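Local coordinates for aeromonas extracellular serine protease (Aeromonas sobria, PDB 3WQB), which cleaves peptide bonds after paired basic residues, one of them lysine, as a calcium-binding secreted serine protease of the furin-like subtilase group, at residues 29-34 and 44-49; 55-60 and 133-138. The protein carries 1 engineered substitution. One frame throughout, in Å; residues are numbered along the deposited sequence.

Contact 1 of 2, residues 29-34 and 44-49. With CA (calcium ion), chain C.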
loop_
_atom_site.group_PDB
_atom_site.type_symbol
_atom_site.label_atom_id
_atom_site.label_comp_id
_atom_site.label_asym_id
_atom_site.label_seq_id
_atom_site.Cartn_x
_atom_site.Cartn_y
_atom_site.Cartn_z
ATOM N N ASN A 29 -26.334 3.866 -16.591
ATOM C CA ASN A 29 -25.278 4.867 -16.489
ATOM C C ASN A 29 -24.589 4.984 -17.840
ATOM O O ASN A 29 -24.043 4.002 -18.336
ATOM C CB ASN A 29 -24.280 4.469 -15.402
ATOM C CG ASN A 29 -24.954 4.193 -14.078
ATOM O OD1 ASN A 29 -25.178 5.109 -13.288
ATOM N ND2 ASN A 29 -25.288 2.924 -13.825
ATOM N N PRO A 30 -24.632 6.175 -18.462
ATOM C CA PRO A 30 -24.162 6.273 -19.845
ATOM C C PRO A 30 -22.702 5.892 -20.090
ATOM O O PRO A 30 -22.356 5.501 -21.199
ATOM C CB PRO A 30 -24.430 7.742 -20.209
ATOM C CG PRO A 30 -25.574 8.126 -19.319
ATOM C CD PRO A 30 -25.268 7.424 -18.015
ATOM N N LEU A 31 -21.856 5.972 -19.064
ATOM C CA LEU A 31 -20.438 5.667 -19.249
ATOM C C LEU A 31 -20.036 4.261 -18.810
ATOM O O LEU A 31 -18.859 3.887 -18.927
ATOM C CB LEU A 31 -19.556 6.701 -18.535
ATOM C CG LEU A 31 -19.795 8.171 -18.872
ATOM C CD1 LEU A 31 -18.905 9.022 -17.981
ATOM C CD2 LEU A 31 -19.517 8.462 -20.340
ATOM N N GLN A 32 -20.985 3.469 -18.315
ATOM C CA GLN A 32 -20.605 2.179 -17.722
ATOM C C GLN A 32 -19.999 1.192 -18.711
ATOM O O GLN A 32 -19.185 0.354 -18.329
ATOM C CB GLN A 32 -21.749 1.552 -16.924
ATOM C CG GLN A 32 -22.908 0.985 -17.734
ATOM C CD GLN A 32 -23.969 0.414 -16.827
ATOM O OE1 GLN A 32 -24.566 1.135 -16.030
ATOM N NE2 GLN A 32 -24.197 -0.891 -16.923
ATOM N N ASP A 33 -20.374 1.295 -19.980
ATOM C CA ASP A 33 -19.786 0.416 -20.989
ATOM C C ASP A 33 -18.339 0.766 -21.322
ATOM O O ASP A 33 -17.674 0.013 -22.025
ATOM C CB ASP A 33 -20.659 0.339 -22.251
ATOM C CG ASP A 33 -21.956 -0.413 -22.012
ATOM O OD1 ASP A 33 -21.941 -1.423 -21.270
ATOM O OD2 ASP A 33 -22.992 0.004 -22.570
ATOM N N GLN A 34 -17.859 1.900 -20.803
ATOM C CA GLN A 34 -16.450 2.263 -20.937
ATOM C C GLN A 34 -15.645 2.069 -19.650
ATOM O O GLN A 34 -14.459 2.413 -19.589
ATOM C CB GLN A 34 -16.303 3.673 -21.523
ATOM C CG GLN A 34 -16.634 3.715 -23.013
ATOM C CD GLN A 34 -15.519 3.191 -23.890
ATOM O OE1 GLN A 34 -14.797 2.264 -23.520
ATOM N NE2 GLN A 34 -15.358 3.795 -25.056
ATOM N N ASP A 44 -12.071 0.657 -25.290
ATOM C CA ASP A 44 -10.909 1.520 -25.136
ATOM C C ASP A 44 -10.928 2.459 -23.925
ATOM O O ASP A 44 -9.914 3.092 -23.635
ATOM C CB ASP A 44 -10.583 2.274 -26.445
ATOM C CG ASP A 44 -11.701 3.215 -26.906
ATOM O OD1 ASP A 44 -12.578 3.581 -26.092
ATOM O OD2 ASP A 44 -11.669 3.594 -28.106
ATOM N N GLY A 45 -12.048 2.532 -23.202
ATOM C CA GLY A 45 -12.157 3.503 -22.098
ATOM C C GLY A 45 -11.893 4.947 -22.522
ATOM O O GLY A 45 -11.442 5.769 -21.713
ATOM N N PHE A 46 -12.190 5.245 -23.794
ATOM C CA PHE A 46 -11.952 6.558 -24.428
ATOM C C PHE A 46 -10.483 6.852 -24.746
ATOM O O PHE A 46 -10.136 7.954 -25.184
ATOM C CB PHE A 46 -12.602 7.714 -23.658
ATOM C CG PHE A 46 -14.074 7.533 -23.409
ATOM C CD1 PHE A 46 -14.997 7.648 -24.453
ATOM C CD2 PHE A 46 -14.548 7.271 -22.122
ATOM C CE1 PHE A 46 -16.360 7.505 -24.215
ATOM C CE2 PHE A 46 -15.915 7.122 -21.874
ATOM C CZ PHE A 46 -16.828 7.238 -22.929
ATOM N N SER A 47 -9.624 5.856 -24.541
ATOM C CA SER A 47 -8.229 5.938 -24.949
ATOM C C SER A 47 -8.092 5.466 -26.394
ATOM O O SER A 47 -9.080 5.086 -27.027
ATOM C CB SER A 47 -7.349 5.091 -24.025
ATOM O OG SER A 47 -7.336 3.732 -24.425
ATOM N N ALA A 48 -6.861 5.463 -26.898
ATOM C CA ALA A 48 -6.608 5.144 -28.305
ATOM C C ALA A 48 -6.868 3.680 -28.669
ATOM O O ALA A 48 -7.143 3.373 -29.827
ATOM C CB ALA A 48 -5.201 5.555 -28.702
ATOM N N ARG A 49 -6.790 2.773 -27.693
ATOM C CA ARG A 49 -7.054 1.358 -27.981
ATOM C C ARG A 49 -7.612 0.613 -26.779
ATOM O O ARG A 49 -7.460 1.054 -25.643
ATOM C CB ARG A 49 -5.802 0.640 -28.520
ATOM C CG ARG A 49 -4.755 0.278 -27.466
ATOM C CD ARG A 49 -3.874 -0.866 -27.966
ATOM N NE ARG A 49 -2.785 -1.182 -27.039
ATOM C CZ ARG A 49 -2.881 -2.024 -26.008
ATOM N NH1 ARG A 49 -4.020 -2.653 -25.744
ATOM N NH2 ARG A 49 -1.833 -2.233 -25.227
HETATM CA CA CA C . -24.121 6.941 -12.167
#

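Contact 2 of 2, residues 55-60 and 133-138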
loop_
_atom_site.group_PDB
_atom_site.type_symbol
_atom_site.label_atom_id
_atom_site.label_comp_id
_atom_site.label_asym_id
_atom_site.label_seq_id
_atom_site.Cartn_x
_atom_site.Cartn_y
_atom_site.Cartn_z
ATOM N N ASN A 55 -10.390 -9.290 -18.737
ATOM C CA ASN A 55 -9.476 -8.757 -17.732
ATOM C C ASN A 55 -10.125 -7.615 -16.953
ATOM O O ASN A 55 -9.990 -6.440 -17.282
ATOM C CB ASN A 55 -8.164 -8.360 -18.405
ATOM C CG ASN A 55 -7.437 -9.559 -18.961
ATOM O OD1 ASN A 55 -7.294 -9.718 -20.179
ATOM N ND2 ASN A 55 -6.987 -10.428 -18.070
ATOM N N ASP A 56 -10.859 -8.013 -15.921
ATOM C CA ASP A 56 -11.715 -7.128 -15.143
ATOM C C ASP A 56 -11.927 -7.770 -13.772
ATOM O O ASP A 56 -11.276 -8.766 -13.449
ATOM C CB ASP A 56 -13.043 -6.900 -15.887
ATOM C CG ASP A 56 -13.707 -8.201 -16.320
ATOM O OD1 ASP A 56 -13.753 -9.147 -15.505
ATOM O OD2 ASP A 56 -14.192 -8.273 -17.471
ATOM N N LEU A 57 -12.853 -7.233 -12.982
ATOM C CA LEU A 57 -13.089 -7.758 -11.637
ATOM C C LEU A 57 -14.044 -8.952 -11.591
ATOM O O LEU A 57 -14.359 -9.461 -10.506
ATOM C CB LEU A 57 -13.573 -6.648 -10.708
ATOM C CG LEU A 57 -12.591 -5.490 -10.557
ATOM C CD1 LEU A 57 -13.278 -4.310 -9.886
ATOM C CD2 LEU A 57 -11.336 -5.904 -9.782
ATOM N N ASN A 58 -14.512 -9.386 -12.767
ATOM C CA ASN A 58 -15.500 -10.468 -12.916
ATOM C C ASN A 58 -16.599 -10.373 -11.877
ATOM O O ASN A 58 -16.789 -11.270 -11.050
ATOM C CB ASN A 58 -14.866 -11.873 -12.950
ATOM C CG ASN A 58 -15.779 -12.894 -13.625
ATOM O OD1 ASN A 58 -16.426 -12.597 -14.629
ATOM N ND2 ASN A 58 -15.844 -14.088 -13.066
ATOM N N LEU A 59 -17.317 -9.251 -11.918
ATOM C CA LEU A 59 -18.336 -8.943 -10.916
ATOM C C LEU A 59 -19.739 -8.910 -11.514
ATOM O O LEU A 59 -20.702 -8.576 -10.818
ATOM C CB LEU A 59 -18.033 -7.611 -10.218
ATOM C CG LEU A 59 -17.783 -6.371 -11.082
ATOM C CD1 LEU A 59 -18.996 -5.959 -11.900
ATOM C CD2 LEU A 59 -17.329 -5.227 -10.189
ATOM N N TRP A 60 -19.866 -9.287 -12.785
ATOM C CA TRP A 60 -21.159 -9.174 -13.470
ATOM C C TRP A 60 -22.295 -9.958 -12.788
ATOM O O TRP A 60 -23.439 -9.516 -12.793
ATOM C CB TRP A 60 -21.018 -9.553 -14.942
ATOM C CG TRP A 60 -20.615 -10.973 -15.192
ATOM C CD1 TRP A 60 -19.352 -11.444 -15.411
ATOM C CD2 TRP A 60 -21.489 -12.109 -15.266
ATOM N NE1 TRP A 60 -19.383 -12.806 -15.613
ATOM C CE2 TRP A 60 -20.681 -13.238 -15.526
ATOM C CE3 TRP A 60 -22.875 -12.282 -15.125
ATOM C CZ2 TRP A 60 -21.215 -14.522 -15.663
ATOM C CZ3 TRP A 60 -23.404 -13.566 -15.254
ATOM C CH2 TRP A 60 -22.575 -14.666 -15.515
ATOM N N LYS A 133 -21.029 3.712 -13.104
ATOM C CA LYS A 133 -21.602 2.821 -12.104
ATOM C C LYS A 133 -20.478 2.360 -11.187
ATOM O O LYS A 133 -19.475 1.829 -11.651
ATOM C CB LYS A 133 -22.260 1.612 -12.778
ATOM C CG LYS A 133 -23.117 0.755 -11.839
ATOM C CD LYS A 133 -23.602 -0.516 -12.541
ATOM C CE LYS A 133 -24.625 -1.260 -11.699
ATOM N NZ LYS A 133 -24.980 -2.602 -12.280
ATOM N N GLY A 134 -20.641 2.556 -9.884
ATOM C CA GLY A 134 -19.648 2.045 -8.943
ATOM C C GLY A 134 -19.556 0.528 -8.958
ATOM O O GLY A 134 -20.498 -0.170 -9.365
ATOM N N ILE A 135 -18.414 0.010 -8.514
ATOM C CA ILE A 135 -18.280 -1.422 -8.278
ATOM C C ILE A 135 -19.323 -1.879 -7.251
ATOM O O ILE A 135 -19.949 -2.931 -7.411
ATOM C CB ILE A 135 -16.874 -1.724 -7.763
ATOM C CG1 ILE A 135 -15.857 -1.548 -8.879
ATOM C CG2 ILE A 135 -16.764 -3.134 -7.184
ATOM C CD1 ILE A 135 -14.431 -1.429 -8.354
ATOM N N ALA A 136 -19.496 -1.063 -6.209
ATOM C CA ALA A 136 -20.403 -1.329 -5.099
ATOM C C ALA A 136 -21.282 -0.080 -4.957
ATOM O O ALA A 136 -21.118 0.714 -4.016
ATOM C CB ALA A 136 -19.610 -1.600 -3.828
ATOM N N PRO A 137 -22.234 0.100 -5.897
ATOM C CA PRO A 137 -22.950 1.370 -6.007
ATOM C C PRO A 137 -23.978 1.624 -4.909
ATOM O O PRO A 137 -24.626 2.677 -4.903
ATOM C CB PRO A 137 -23.618 1.279 -7.381
ATOM C CG PRO A 137 -23.834 -0.171 -7.586
ATOM C CD PRO A 137 -22.662 -0.864 -6.928
ATOM N N ARG A 138 -24.118 0.692 -3.978
ATOM C CA ARG A 138 -24.967 0.933 -2.812
ATOM C C ARG A 138 -24.169 1.099 -1.515
ATOM O O ARG A 138 -24.750 1.277 -0.435
ATOM C CB ARG A 138 -26.052 -0.143 -2.686
ATOM C CG ARG A 138 -27.045 -0.163 -3.852
ATOM C CD ARG A 138 -28.200 -1.126 -3.599
ATOM N NE ARG A 138 -28.982 -0.712 -2.440
ATOM C CZ ARG A 138 -29.767 -1.509 -1.718
ATOM N NH1 ARG A 138 -29.898 -2.796 -2.012
ATOM N NH2 ARG A 138 -30.416 -1.009 -0.681
#

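Contact 1 of 2, residues 29-34 and 44-49
Gln34 and Gly45 bring the two backbones together, their CA atoms 4.6 Å apart, where the short 3-10 turn of 32-34 meets a type I' beta turn running from Asp44 to Ser47. The amide of Gln34 spans the junction with both of its ends. Its OE1 accepts from the backbone N of Gly45 at 2.8 Å, a bent bond (132° at the hydrogen) whose donor stands well above the carbonyl plane, while NE2 gives a hydrogen to Asp44 OD1 at 3.0 Å. Amide and carboxylate planes lie only 13° apart, and NE2 meets OD1 nearly along its C-O direction. The backbone N of Phe46 reaches the same OD1 from the opposite face, closing an Asx turn; these two donors, with Arg315 on OD2, probably restrict the turning of the carboxylate. A bend at chi2 (-78°) folds the Gln34 chain, and its CG lies over one face of the Phe46 ring, 3.9 Å from the centroid and displaced toward the rim, a CH-pi contact. Leu31 adds an apolar contact, its CD2 3.9 Å from Phe46 CZ. In the subtilisin domain this junction joins two parts of the N-terminal loop that precedes helix 60-64, and the first part begins at a calcium site. There Asn29 OD1 binds the calcium ion at 2.4 Å, alongside ligands from Asp87 and from the loop Val126 to Thr132. Asn29 ND2 donates to Gln32 OE1 at 2.9 Å, almost straight and within the Asn29 amide plane, which probably helps to hold the amide with OD1 toward the calcium ion; ND2 also bonds Asp127. Within the 44-47 turn Ser47 OG donates to Asp44 O, on a lone pair in the carbonyl plane, beside the Ser47 N bond that closes it.

Contact 2 of 2, residues 55-60 and 133-138
Ile135 is the common partner of Leu57 and Leu59, and the contact consists of these three buried side chains. The backbones stay well apart: the nearest CA atoms, those of Leu59 and Ile135, are 8.0 Å from each other. The tight part lies at Leu57, whose CD1 presses on Ile135 CD1 at 3.5 Å, closer than usual for two methyl groups. Leu59 fits less closely, with CD2 3.7 Å from Ile135 CG2. The two leucines thus take different branches of the isoleucine, each crossing it at about a right angle. In Ile135 a chi1 of -71° sets CG1 anti to the carbonyl carbon and the extended chi2 carries CD1 on to Leu57, while CG2 meets Leu59. The solvent side lies at the end of the other segment, where Arg138 is exposed, away from the leucines. Asp56, by contrast, is buried: its OD1 accepts from the backbone N of Asn58 at 2.9 Å, forming an Asx turn at the bend between the leucines, and the carboxylate also forms salt bridges with Arg18 and Arg23. Leu348 of helix 335-352 also touches Ile135, and Val419 of helix 419-426 touches Leu59. The arrangement is apolar core packing in a subtilisin-like domain, where Leu57 and Leu59, the latter the N-cap residue of helix 60-64, meet the loop leading from helix 115-124 to edge strand 140-144 of the parallel sheet.

In the fold
Contacts 1 and 2 follow one another along the chain, their centres 15 Å apart, and they touch through Lys133: Asn29 ND2 lies 3.5 Å from Lys133 CB, and Gln32 OE1 is 4.0 Å from Lys133 CD. The calcium site relates them, since contact 1 supplies Asn29 and the segment 133-138 follows directly on the ligand Thr132. Contact 2 stands further from the metal, the Ile135 side chain being about 12 Å from that same calcium ion. Its loop comes after helix 115-124, which starts at the predicted charge-relay His115, and helix 335-352 carries, twelve residues before Leu348, Ala336, the engineered position of the predicted charge-relay system.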